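Local coordinates for putative uncharacterized protein (Dictyostelium purpureum, PDB 4R12) that probably serves as the extracellular, putative substrate-recruiting subunit of gamma-secretase, the complex that cleaves Notch receptors, amyloid precursor protein and other membrane proteins within the bilayer, at residues Lys249-Val254 with Thr436-Ile441; Asp356-Val361 with Val398-His403; Ser465-Asn470 with Lys474-Asn479. All coordinates share one frame; numbering follows the deposited sequence.

Interaction 1 (Lys249-Val254 with Thr436-Ile441); sequences KSLAAV and TFIDRI
Leu251 and Ile438 carry the tight part of this helix-to-helix contact: within these two segments the close touch falls to one pair of methyls. CD1 of Leu251 lies 3.8 Å from CG2 of Ile438, and the two side chains meet nearly at right angles. Ile438 presents its short branch because CG2, not CG1, stands opposite the backbone N, with CG1 swung back beside that nitrogen (chi1 -72°). Away from this pair the packing slackens. The second Leu251 methyl, CD2, stays 4.4 Å from CB of Asp439, and Val254, where the chain has left the helix, brings CG2 to 4.4 Å from OD1 of the same aspartate. That carboxylate oxygen finds its polar partners elsewhere: OD1 accepts hydrogen bonds from NE1 of Trp259 and ND2 of Asn446, so a buried acid is satisfied although an apolar methyl is its neighbour here. Past the end of the helix Ala253 is exposed to solvent, which marks the open side. Ile438 also touches Val217 of strand 214-220, so this side of the helix pair faces the strands. Helices packed side by side over strands fit the alpha/beta large lobe of nicastrin, which falls in the same clan as the zinc exopeptidases.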
loop_
_atom_site.group_PDB
_atom_site.type_symbol
_atom_site.label_atom_id
_atom_site.label_comp_id
_atom_site.label_asym_id
_atom_site.label_seq_id
_atom_site.Cartn_x
_atom_site.Cartn_y
_atom_site.Cartn_z
ATOM N N LYS A 249 -11.841 -11.626 -11.381
ATOM C CA LYS A 249 -13.185 -12.162 -11.208
ATOM C C LYS A 249 -13.923 -12.274 -12.553
ATOM O O LYS A 249 -14.647 -13.249 -12.804
ATOM C CB LYS A 249 -13.990 -11.297 -10.237
ATOM C CG LYS A 249 -15.414 -11.819 -9.985
ATOM C CD LYS A 249 -15.417 -13.051 -9.056
ATOM C CE LYS A 249 -16.859 -13.500 -8.742
ATOM N NZ LYS A 249 -16.883 -14.791 -8.004
ATOM N N SER A 250 -13.732 -11.283 -13.418
ATOM C CA SER A 250 -14.399 -11.297 -14.717
ATOM C C SER A 250 -13.822 -12.403 -15.604
ATOM O O SER A 250 -14.558 -13.092 -16.308
ATOM C CB SER A 250 -14.281 -9.934 -15.396
ATOM O OG SER A 250 -14.837 -8.924 -14.565
ATOM N N LEU A 251 -12.505 -12.574 -15.564
ATOM C CA LEU A 251 -11.854 -13.621 -16.339
ATOM C C LEU A 251 -12.169 -15.011 -15.799
ATOM O O LEU A 251 -12.070 -15.987 -16.535
ATOM C CB LEU A 251 -10.338 -13.413 -16.369
ATOM C CG LEU A 251 -9.880 -12.241 -17.242
ATOM C CD1 LEU A 251 -8.364 -12.026 -17.140
ATOM C CD2 LEU A 251 -10.300 -12.469 -18.688
ATOM N N ALA A 252 -12.545 -15.105 -14.523
ATOM C CA ALA A 252 -12.890 -16.407 -13.946
ATOM C C ALA A 252 -14.073 -17.052 -14.657
ATOM O O ALA A 252 -14.215 -18.279 -14.651
ATOM C CB ALA A 252 -13.189 -16.282 -12.458
ATOM N N ALA A 253 -14.928 -16.225 -15.252
ATOM C CA ALA A 253 -16.145 -16.722 -15.876
ATOM C C ALA A 253 -15.997 -16.987 -17.374
ATOM O O ALA A 253 -16.936 -17.463 -17.997
ATOM C CB ALA A 253 -17.304 -15.742 -15.634
ATOM N N VAL A 254 -14.844 -16.691 -17.971
ATOM C CA VAL A 254 -14.710 -16.962 -19.408
ATOM C C VAL A 254 -14.079 -18.321 -19.679
ATOM O O VAL A 254 -13.436 -18.900 -18.812
ATOM C CB VAL A 254 -13.873 -15.889 -20.147
ATOM C CG1 VAL A 254 -14.407 -14.503 -19.857
ATOM C CG2 VAL A 254 -12.406 -16.001 -19.788
ATOM N N THR A 436 -10.400 -7.794 -21.440
ATOM C CA THR A 436 -10.420 -8.153 -22.855
ATOM C C THR A 436 -8.992 -8.180 -23.422
ATOM O O THR A 436 -8.626 -9.071 -24.198
ATOM C CB THR A 436 -11.298 -7.166 -23.637
ATOM O OG1 THR A 436 -12.636 -7.214 -23.114
ATOM C CG2 THR A 436 -11.325 -7.515 -25.140
ATOM N N PHE A 437 -8.189 -7.209 -23.003
ATOM C CA PHE A 437 -6.801 -7.105 -23.438
ATOM C C PHE A 437 -6.003 -8.332 -23.008
ATOM O O PHE A 437 -5.311 -8.943 -23.818
ATOM C CB PHE A 437 -6.184 -5.812 -22.881
ATOM C CG PHE A 437 -4.676 -5.768 -22.924
ATOM C CD1 PHE A 437 -3.999 -5.709 -24.136
ATOM C CD2 PHE A 437 -3.942 -5.731 -21.751
ATOM C CE1 PHE A 437 -2.607 -5.653 -24.174
ATOM C CE2 PHE A 437 -2.543 -5.674 -21.777
ATOM C CZ PHE A 437 -1.878 -5.633 -22.994
ATOM N N ILE A 438 -6.094 -8.681 -21.725
ATOM C CA ILE A 438 -5.391 -9.847 -21.207
ATOM C C ILE A 438 -5.833 -11.120 -21.918
ATOM O O ILE A 438 -4.997 -11.947 -22.299
ATOM C CB ILE A 438 -5.594 -9.976 -19.682
ATOM C CG1 ILE A 438 -4.793 -8.879 -18.978
ATOM C CG2 ILE A 438 -5.181 -11.373 -19.180
ATOM C CD1 ILE A 438 -5.225 -8.610 -17.556
ATOM N N ASP A 439 -7.137 -11.265 -22.125
ATOM C CA ASP A 439 -7.667 -12.408 -22.861
ATOM C C ASP A 439 -7.081 -12.475 -24.276
ATOM O O ASP A 439 -6.668 -13.542 -24.731
ATOM C CB ASP A 439 -9.199 -12.350 -22.914
ATOM C CG ASP A 439 -9.806 -13.519 -23.697
ATOM O OD1 ASP A 439 -9.918 -14.630 -23.130
ATOM O OD2 ASP A 439 -10.166 -13.324 -24.878
ATOM N N ARG A 440 -7.000 -11.337 -24.954
ATOM C CA ARG A 440 -6.457 -11.330 -26.312
ATOM C C ARG A 440 -4.975 -11.698 -26.340
ATOM O O ARG A 440 -4.570 -12.549 -27.141
ATOM C CB ARG A 440 -6.687 -9.970 -26.974
ATOM C CG ARG A 440 -8.149 -9.731 -27.339
ATOM C CD ARG A 440 -8.304 -8.571 -28.321
ATOM N NE ARG A 440 -7.524 -8.791 -29.541
ATOM C CZ ARG A 440 -7.212 -7.843 -30.424
ATOM N NH1 ARG A 440 -7.604 -6.584 -30.241
ATOM N NH2 ARG A 440 -6.495 -8.156 -31.496
ATOM N N ILE A 441 -4.154 -11.098 -25.479
ATOM C CA ILE A 441 -2.729 -11.416 -25.568
ATOM C C ILE A 441 -2.422 -12.789 -24.975
ATOM O O ILE A 441 -1.338 -13.327 -25.197
ATOM C CB ILE A 441 -1.820 -10.364 -24.880
ATOM C CG1 ILE A 441 -2.059 -10.321 -23.377
ATOM C CG2 ILE A 441 -1.978 -8.985 -25.527
ATOM C CD1 ILE A 441 -1.037 -9.480 -22.656
#

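Interaction 2 (Asp356-Val361 with Val398-His403); sequences DILDQV and VVITDH
Leu358 is the one residue of its helical segment that reaches strand 397-401, and it does so with a single methyl. Its CB points from the helix toward the strand but is still 6.0 Å from CD1 of Ile400. At CG that gap has narrowed to 4.8 Å, and there the chain forks. CD1 continues the extended line, anti to CA (chi2 176°), and ends 3.9 Å from CD1 of Ile400, the two side chains meeting tip to tip. The same CD1 lies 4.3 Å from CG1 of Val398, a looser touch, so the methyl serves two residues on one side of the strand. CD2 takes the other branch and comes within 3.5 Å of CG in the Phe437 ring. Where the strand gives way to loop, OG1 of Thr401 accepts a hydrogen bond from the backbone N of His403 at 3.1 Å, a nearly straight bond (167°) that makes an ST turn. Around the contact, Leu344 of strand 339-347 touches Leu358, Val398 and Ile400 alike, while Phe372 of strand 370-374 also meets Leu358. Strand 397-401 pairs in parallel with 319-325 and antiparallel with 339-347, and helix 352-362 packs against it with helix 427-441 alongside.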
loop_
_atom_site.group_PDB
_atom_site.type_symbol
_atom_site.label_atom_id
_atom_site.label_comp_id
_atom_site.label_asym_id
_atom_site.label_seq_id
_atom_site.Cartn_x
_atom_site.Cartn_y
_atom_site.Cartn_z
ATOM N N ASP A 356 -0.439 -1.788 -29.172
ATOM C CA ASP A 356 -1.416 -1.728 -30.268
ATOM C C ASP A 356 -2.717 -2.448 -29.876
ATOM O O ASP A 356 -3.812 -1.974 -30.177
ATOM C CB ASP A 356 -0.850 -2.330 -31.562
ATOM C CG ASP A 356 0.111 -1.381 -32.295
ATOM O OD1 ASP A 356 0.365 -0.252 -31.803
ATOM O OD2 ASP A 356 0.619 -1.778 -33.360
ATOM N N ILE A 357 -2.597 -3.574 -29.179
ATOM C CA ILE A 357 -3.781 -4.327 -28.760
ATOM C C ILE A 357 -4.581 -3.552 -27.708
ATOM O O ILE A 357 -5.821 -3.517 -27.749
ATOM C CB ILE A 357 -3.387 -5.722 -28.225
ATOM C CG1 ILE A 357 -2.739 -6.534 -29.348
ATOM C CG2 ILE A 357 -4.604 -6.460 -27.692
ATOM C CD1 ILE A 357 -1.809 -7.615 -28.864
ATOM N N LEU A 358 -3.875 -2.912 -26.777
ATOM C CA LEU A 358 -4.538 -2.053 -25.794
ATOM C C LEU A 358 -5.349 -0.944 -26.456
ATOM O O LEU A 358 -6.504 -0.731 -26.087
ATOM C CB LEU A 358 -3.524 -1.427 -24.827
ATOM C CG LEU A 358 -3.217 -2.166 -23.531
ATOM C CD1 LEU A 358 -2.130 -1.440 -22.772
ATOM C CD2 LEU A 358 -4.468 -2.277 -22.662
ATOM N N ASP A 359 -4.740 -0.252 -27.424
ATOM C CA ASP A 359 -5.411 0.784 -28.220
ATOM C C ASP A 359 -6.669 0.258 -28.908
ATOM O O ASP A 359 -7.716 0.907 -28.899
ATOM C CB ASP A 359 -4.476 1.342 -29.309
ATOM C CG ASP A 359 -3.296 2.131 -28.745
ATOM O OD1 ASP A 359 -3.366 2.586 -27.578
ATOM O OD2 ASP A 359 -2.304 2.305 -29.486
ATOM N N GLN A 360 -6.537 -0.908 -29.530
ATOM C CA GLN A 360 -7.642 -1.544 -30.229
ATOM C C GLN A 360 -8.806 -1.846 -29.289
ATOM O O GLN A 360 -9.952 -1.521 -29.596
ATOM C CB GLN A 360 -7.177 -2.835 -30.903
ATOM C CG GLN A 360 -6.239 -2.619 -32.093
ATOM C CD GLN A 360 -5.556 -3.906 -32.517
ATOM O OE1 GLN A 360 -6.076 -5.006 -32.293
ATOM N NE2 GLN A 360 -4.374 -3.780 -33.122
ATOM N N VAL A 361 -8.512 -2.470 -28.153
ATOM C CA VAL A 361 -9.572 -2.816 -27.220
ATOM C C VAL A 361 -10.286 -1.554 -26.733
ATOM O O VAL A 361 -11.507 -1.513 -26.686
ATOM C CB VAL A 361 -9.033 -3.613 -26.024
ATOM C CG1 VAL A 361 -10.161 -3.882 -25.027
ATOM C CG2 VAL A 361 -8.450 -4.923 -26.502
ATOM N N VAL A 398 4.940 -2.885 -20.052
ATOM C CA VAL A 398 4.005 -1.783 -20.185
ATOM C C VAL A 398 3.506 -1.390 -18.811
ATOM O O VAL A 398 2.837 -2.178 -18.136
ATOM C CB VAL A 398 2.804 -2.138 -21.073
ATOM C CG1 VAL A 398 1.869 -0.939 -21.184
ATOM C CG2 VAL A 398 3.272 -2.604 -22.471
ATOM N N VAL A 399 3.862 -0.184 -18.397
ATOM C CA VAL A 399 3.354 0.375 -17.158
ATOM C C VAL A 399 2.207 1.320 -17.511
ATOM O O VAL A 399 2.387 2.283 -18.248
ATOM C CB VAL A 399 4.458 1.111 -16.374
ATOM C CG1 VAL A 399 3.926 1.638 -15.055
ATOM C CG2 VAL A 399 5.648 0.175 -16.137
ATOM N N ILE A 400 1.021 1.021 -17.001
ATOM C CA ILE A 400 -0.155 1.833 -17.272
ATOM C C ILE A 400 -0.426 2.796 -16.110
ATOM O O ILE A 400 -0.597 2.355 -14.982
ATOM C CB ILE A 400 -1.403 0.943 -17.502
ATOM C CG1 ILE A 400 -1.131 -0.100 -18.597
ATOM C CG2 ILE A 400 -2.617 1.798 -17.823
ATOM C CD1 ILE A 400 -2.354 -0.996 -18.932
ATOM N N THR A 401 -0.463 4.099 -16.393
ATOM C CA THR A 401 -0.698 5.111 -15.363
ATOM C C THR A 401 -1.698 6.149 -15.840
ATOM O O THR A 401 -2.120 6.132 -17.000
ATOM C CB THR A 401 0.613 5.876 -14.968
ATOM O OG1 THR A 401 0.863 6.921 -15.920
ATOM C CG2 THR A 401 1.821 4.946 -14.912
ATOM N N ASP A 402 -2.047 7.075 -14.951
ATOM C CA ASP A 402 -2.963 8.158 -15.295
ATOM C C ASP A 402 -2.240 9.489 -15.503
ATOM O O ASP A 402 -2.858 10.560 -15.421
ATOM C CB ASP A 402 -4.050 8.321 -14.229
ATOM C CG ASP A 402 -3.492 8.523 -12.840
ATOM O OD1 ASP A 402 -2.284 8.853 -12.708
ATOM O OD2 ASP A 402 -4.272 8.331 -11.876
ATOM N N HIS A 403 -0.941 9.428 -15.781
ATOM C CA HIS A 403 -0.171 10.650 -15.989
ATOM C C HIS A 403 0.918 10.469 -17.042
ATOM O O HIS A 403 1.515 9.394 -17.172
ATOM C CB HIS A 403 0.472 11.100 -14.670
ATOM C CG HIS A 403 1.351 10.052 -14.055
ATOM N ND1 HIS A 403 2.727 10.058 -14.181
ATOM C CD2 HIS A 403 1.046 8.936 -13.353
ATOM C CE1 HIS A 403 3.228 9.003 -13.564
ATOM N NE2 HIS A 403 2.230 8.303 -13.056
#

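Interaction 3 (Ser465-Asn470 with Lys474-Asn479); sequences SITCFN and KTYPLN
Asn470 and Tyr476 cross at about a right angle, with the amide and ring planes turned 57° apart. CG of Asn470 stands opposite its backbone N (chi1 -169°), which carries the amide across to segment 474-479. The amide oxygen OD1 approaches the ring obliquely, 3.7 Å from CD2 of Tyr476, while the amide nitrogen does the polar work: ND2 donates to the backbone O of Thr475 at 2.9 Å (N-H...O 155°), the donor tilted from the carbonyl plane. ND2 is also hydrogen-bonded to OH of Tyr500, so two oxygens fix how the amide is turned. With an alanine here, the Thr475 carbonyl and the Tyr500 hydroxyl would probably both lose their amide partner, and the flank of the Tyr476 ring would be left less well packed. Thr467 runs alongside Tyr476, its CG2 3.5 Å from the tyrosine OH. CD of Pro477 sits 3.3 Å above one face of the Tyr476 ring, toward the rim. Ile466, at the centre of an inverse gamma turn, sets its O 3.7 Å from CG of Pro477. Both segments lie in the loop after helix 452-463, tied back to it by the Cys468-Cys461 disulfide, while Ile466 and Pro477 lean on helix 500-512.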
loop_
_atom_site.group_PDB
_atom_site.type_symbol
_atom_site.label_atom_id
_atom_site.label_comp_id
_atom_site.label_asym_id
_atom_site.label_seq_id
_atom_site.Cartn_x
_atom_site.Cartn_y
_atom_site.Cartn_z
ATOM N N SER A 465 -14.636 1.699 3.155
ATOM C CA SER A 465 -14.986 0.972 4.381
ATOM C C SER A 465 -14.833 -0.526 4.149
ATOM O O SER A 465 -15.585 -1.120 3.386
ATOM C CB SER A 465 -16.417 1.305 4.825
ATOM O OG SER A 465 -16.720 0.676 6.060
ATOM N N ILE A 466 -13.845 -1.125 4.800
ATOM C CA ILE A 466 -13.388 -2.454 4.420
ATOM C C ILE A 466 -14.189 -3.559 5.152
ATOM O O ILE A 466 -13.656 -4.381 5.891
ATOM C CB ILE A 466 -11.853 -2.570 4.649
ATOM C CG1 ILE A 466 -11.300 -3.862 4.039
ATOM C CG2 ILE A 466 -11.476 -2.361 6.130
ATOM C CD1 ILE A 466 -9.815 -3.818 3.751
ATOM N N THR A 467 -15.487 -3.586 4.885
ATOM C CA THR A 467 -16.387 -4.515 5.557
ATOM C C THR A 467 -16.840 -5.688 4.665
ATOM O O THR A 467 -17.641 -6.526 5.089
ATOM C CB THR A 467 -17.614 -3.752 6.074
ATOM O OG1 THR A 467 -18.231 -3.060 4.976
ATOM C CG2 THR A 467 -17.185 -2.724 7.149
ATOM N N CYS A 468 -16.326 -5.748 3.439
ATOM C CA CYS A 468 -16.786 -6.743 2.463
ATOM C C CYS A 468 -16.116 -8.102 2.646
ATOM O O CYS A 468 -15.014 -8.196 3.179
ATOM C CB CYS A 468 -16.532 -6.255 1.038
ATOM S SG CYS A 468 -14.770 -6.221 0.553
ATOM N N PHE A 469 -16.814 -9.149 2.210
ATOM C CA PHE A 469 -16.291 -10.516 2.148
ATOM C C PHE A 469 -15.729 -11.032 3.456
ATOM O O PHE A 469 -14.817 -11.859 3.469
ATOM C CB PHE A 469 -15.220 -10.623 1.063
ATOM C CG PHE A 469 -15.752 -10.359 -0.304
ATOM C CD1 PHE A 469 -16.805 -11.114 -0.802
ATOM C CD2 PHE A 469 -15.239 -9.337 -1.077
ATOM C CE1 PHE A 469 -17.322 -10.867 -2.061
ATOM C CE2 PHE A 469 -15.736 -9.087 -2.339
ATOM C CZ PHE A 469 -16.789 -9.855 -2.831
ATOM N N ASN A 470 -16.294 -10.576 4.561
ATOM C CA ASN A 470 -15.796 -11.035 5.844
ATOM C C ASN A 470 -16.122 -12.519 6.050
ATOM O O ASN A 470 -15.502 -13.170 6.884
ATOM C CB ASN A 470 -16.368 -10.189 6.978
ATOM C CG ASN A 470 -15.680 -10.457 8.298
ATOM O OD1 ASN A 470 -16.262 -11.053 9.196
ATOM N ND2 ASN A 470 -14.425 -10.019 8.419
ATOM N N LYS A 474 -11.533 -15.053 9.288
ATOM C CA LYS A 474 -11.689 -15.637 10.625
ATOM C C LYS A 474 -11.809 -14.555 11.699
ATOM O O LYS A 474 -12.095 -14.843 12.858
ATOM C CB LYS A 474 -10.506 -16.564 10.944
ATOM C CG LYS A 474 -10.186 -17.579 9.845
ATOM C CD LYS A 474 -11.211 -18.705 9.788
ATOM C CE LYS A 474 -11.095 -19.613 11.010
ATOM N NZ LYS A 474 -12.144 -20.686 11.067
ATOM N N THR A 475 -11.575 -13.308 11.312
ATOM C CA THR A 475 -11.635 -12.190 12.249
ATOM C C THR A 475 -12.375 -11.016 11.609
ATOM O O THR A 475 -12.548 -10.986 10.397
ATOM C CB THR A 475 -10.214 -11.720 12.682
ATOM O OG1 THR A 475 -9.418 -11.434 11.519
ATOM C CG2 THR A 475 -9.517 -12.792 13.503
ATOM N N TYR A 476 -12.816 -10.065 12.428
ATOM C CA TYR A 476 -13.339 -8.795 11.932
ATOM C C TYR A 476 -12.241 -7.728 12.050
ATOM O O TYR A 476 -11.511 -7.721 13.034
ATOM C CB TYR A 476 -14.580 -8.377 12.716
ATOM C CG TYR A 476 -15.487 -7.449 11.940
ATOM C CD1 TYR A 476 -15.309 -6.065 11.982
ATOM C CD2 TYR A 476 -16.508 -7.956 11.143
ATOM C CE1 TYR A 476 -16.130 -5.216 11.255
ATOM C CE2 TYR A 476 -17.336 -7.115 10.415
ATOM C CZ TYR A 476 -17.145 -5.747 10.475
ATOM O OH TYR A 476 -17.976 -4.916 9.747
ATOM N N PRO A 477 -12.111 -6.831 11.049
ATOM C CA PRO A 477 -11.030 -5.836 11.152
ATOM C C PRO A 477 -11.235 -4.817 12.291
ATOM O O PRO A 477 -12.337 -4.316 12.465
ATOM C CB PRO A 477 -11.064 -5.130 9.780
ATOM C CG PRO A 477 -12.458 -5.332 9.275
ATOM C CD PRO A 477 -12.869 -6.702 9.788
ATOM N N LEU A 478 -10.181 -4.520 13.039
ATOM C CA LEU A 478 -10.245 -3.512 14.107
ATOM C C LEU A 478 -10.495 -2.101 13.557
ATOM O O LEU A 478 -11.177 -1.286 14.175
ATOM C CB LEU A 478 -8.954 -3.532 14.921
ATOM C CG LEU A 478 -8.655 -4.869 15.617
ATOM C CD1 LEU A 478 -7.276 -4.874 16.276
ATOM C CD2 LEU A 478 -9.752 -5.205 16.632
ATOM N N ASN A 479 -9.946 -1.836 12.379
ATOM C CA ASN A 479 -10.059 -0.544 11.730
ATOM C C ASN A 479 -10.827 -0.706 10.411
ATOM O O ASN A 479 -10.387 -1.421 9.509
ATOM C CB ASN A 479 -8.651 0.049 11.507
ATOM C CG ASN A 479 -8.675 1.396 10.777
ATOM O OD1 ASN A 479 -9.727 2.003 10.604
ATOM N ND2 ASN A 479 -7.490 1.871 10.355
#

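Interactions 1 and 2 form one continuous patch, their centres about 16 Å apart, because helix 427-441 takes part in the first and borders the second. Ile441 packs against Ile357, and NH1 of Arg440 probably hydrogen-bonds to OE1 of Gln360 at 3.0 Å. Along the chain, interaction 2 is nested inside the loop that interaction 1 closes; both bring together parts distant in sequence. Interaction 3 follows later and is local: its centre lies about 28 Å from that of interaction 1 and about 34 Å from that of interaction 2, touching neither. The first two contacts thus join helices and strands of the large lobe, whereas the third folds a disulfide-bearing loop back on itself.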